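Local coordinates for glutathione S-transferase (Acinetobacter baumannii, PDB 4MP4) that belongs to the glutathione transferase family and probably catalyses conjugation of the thiol of glutathione to electrophilic substrates, at the interface of chains A and B. Residues are numbered along the deposited sequence; one frame, centred on the assembly and turned at random. Chains: chain A/B, Glutathione S-transferase.

The interface of chains A and B. Residues chain A 59, 72-73; chain B 103, 106-107, 111.
A:Glu73 lies across one face of helix 95-110 of chain B, its side chain running from B:Ala106 to B:Trp107, in the thioredoxin-like domain to helical domain contact by which glutathione transferases typically form two-fold dimers. It follows strand 69-72 at the Glu/Gln-Ser turn that in this family usually holds the gamma-glutamyl end of glutathione; the present structure is the apo form. Its CB packs on the B:Ala106 methyl at 3.8 Å, and CG meets CG of B:Gln103 at 3.7 Å, the two side chains crossing at about a right angle. A bend at chi2 (-72°) carries the carboxylate towards B:Trp107, where OE2 lies 3.3 Å from CB, beside the root of the indole, with carboxylate and ring planes 52° apart. Aliphatic and backbone atoms of the helix thus line this acid. B:Gln103 reaches the neighbouring serine instead: CG stands anti to the backbone N (chi1 -179°) and the chain continues extended, bringing the flat face of the amide to A:Ser72. The hydroxyl OG sits over that face, 2.8 Å from NE2, a short pair but poorly directed for a hydrogen bond, since the N-H bonds lie in the amide plane. The backbone N-H points straight at OE1 in a weak bond of 3.5 Å between N and OE1, coming down onto the same face. Farther along the helix, the methyl of A:Ala59 approaches obliquely from above the NE1-CD1 side of the B:Trp107 indole, its CB 3.9 Å from NE1.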
ATOM      1  N   ALA A  59      -1.956   0.351  13.814  1.00 61.63           N
ATOM      2  CA  ALA A  59      -3.315  -0.170  13.816  1.00 54.31           C
ATOM      3  C   ALA A  59      -3.338  -1.697  14.008  1.00 50.67           C
ATOM      4  O   ALA A  59      -3.995  -2.201  14.923  1.00 46.47           O
ATOM      5  CB  ALA A  59      -4.037   0.228  12.519  1.00 45.28           C
ATOM      6  N   SER A  72       4.820  -0.709  11.805  1.00 19.48           N
ATOM      7  CA  SER A  72       3.786  -1.553  11.223  1.00 18.49           C
ATOM      8  C   SER A  72       3.660  -1.323   9.710  1.00 24.82           C
ATOM      9  O   SER A  72       4.443  -0.559   9.144  1.00 20.01           O
ATOM     10  CB  SER A  72       2.448  -1.323  11.911  1.00 18.60           C
ATOM     11  OG  SER A  72       2.033   0.021  11.768  1.00 25.73           O
ATOM     12  N   GLU A  73       2.670  -1.979   9.090  1.00 16.54           N
ATOM     13  CA  GLU A  73       2.460  -2.046   7.622  1.00 20.70           C
ATOM     14  C   GLU A  73       3.569  -2.826   6.900  1.00 22.66           C
ATOM     15  O   GLU A  73       4.730  -2.389   6.886  1.00 19.64           O
ATOM     16  CB  GLU A  73       2.255  -0.656   6.986  1.00 25.77           C
ATOM     17  CG  GLU A  73       1.178   0.204   7.660  1.00 15.42           C
ATOM     18  CD  GLU A  73      -0.236  -0.287   7.394  1.00 26.97           C
ATOM     19  OE1 GLU A  73      -0.437  -1.118   6.481  1.00 30.91           O
ATOM     20  OE2 GLU A  73      -1.160   0.173   8.091  1.00 25.28           O
TER
ATOM     21  N   GLN B 103       4.936   3.922   6.586  1.00 22.57           N
ATOM     22  CA  GLN B 103       3.833   3.341   7.354  1.00 22.79           C
ATOM     23  C   GLN B 103       2.532   4.151   7.250  1.00 48.78           C
ATOM     24  O   GLN B 103       1.468   3.604   6.904  1.00 23.01           O
ATOM     25  CB  GLN B 103       4.228   3.207   8.818  1.00 23.64           C
ATOM     26  CG  GLN B 103       3.160   2.594   9.703  1.00 24.02           C
ATOM     27  CD  GLN B 103       3.523   2.702  11.183  1.00 29.01           C
ATOM     28  OE1 GLN B 103       4.706   2.738  11.546  1.00 29.26           O
ATOM     29  NE2 GLN B 103       2.510   2.760  12.040  1.00 26.99           N
ATOM     30  N   ALA B 106       0.996   3.948   3.978  1.00 21.61           N
ATOM     31  CA  ALA B 106       0.413   2.657   3.616  1.00 20.80           C
ATOM     32  C   ALA B 106      -0.927   2.498   4.292  1.00 24.29           C
ATOM     33  O   ALA B 106      -1.886   1.995   3.703  1.00 25.42           O
ATOM     34  CB  ALA B 106       1.339   1.504   3.992  1.00 21.16           C
ATOM     35  N   TRP B 107      -0.974   2.961   5.531  1.00 22.70           N
ATOM     36  CA  TRP B 107      -2.172   2.934   6.344  1.00 23.24           C
ATOM     37  C   TRP B 107      -3.277   3.797   5.732  1.00 23.78           C
ATOM     38  O   TRP B 107      -4.432   3.365   5.636  1.00 24.01           O
ATOM     39  CB  TRP B 107      -1.804   3.386   7.762  1.00 25.63           C
ATOM     40  CG  TRP B 107      -2.941   3.601   8.687  1.00 31.57           C
ATOM     41  CD1 TRP B 107      -3.711   2.642   9.287  1.00 35.58           C
ATOM     42  CD2 TRP B 107      -3.427   4.861   9.158  1.00 32.86           C
ATOM     43  NE1 TRP B 107      -4.660   3.234  10.091  1.00 32.01           N
ATOM     44  CE2 TRP B 107      -4.505   4.592  10.032  1.00 33.56           C
ATOM     45  CE3 TRP B 107      -3.060   6.191   8.922  1.00 27.26           C
ATOM     46  CZ2 TRP B 107      -5.218   5.607  10.672  1.00 32.07           C
ATOM     47  CZ3 TRP B 107      -3.770   7.199   9.554  1.00 30.37           C
ATOM     48  CH2 TRP B 107      -4.835   6.901  10.424  1.00 33.02           C
ATOM     49  N   ASP B 111      -6.405   1.488   5.130  1.00 31.08           N
ATOM     50  CA  ASP B 111      -7.349   1.537   6.238  1.00 36.21           C
ATOM     51  C   ASP B 111      -8.375   2.648   5.977  1.00 36.99           C
ATOM     52  O   ASP B 111      -8.623   3.001   4.822  1.00 34.04           O
ATOM     53  CB  ASP B 111      -6.622   1.738   7.574  1.00 41.91           C
ATOM     54  CG  ASP B 111      -7.440   1.262   8.778  1.00 59.09           C
ATOM     55  OD1 ASP B 111      -8.690   1.376   8.756  1.00 64.64           O
ATOM     56  OD2 ASP B 111      -6.824   0.779   9.758  1.00 65.93           O
TER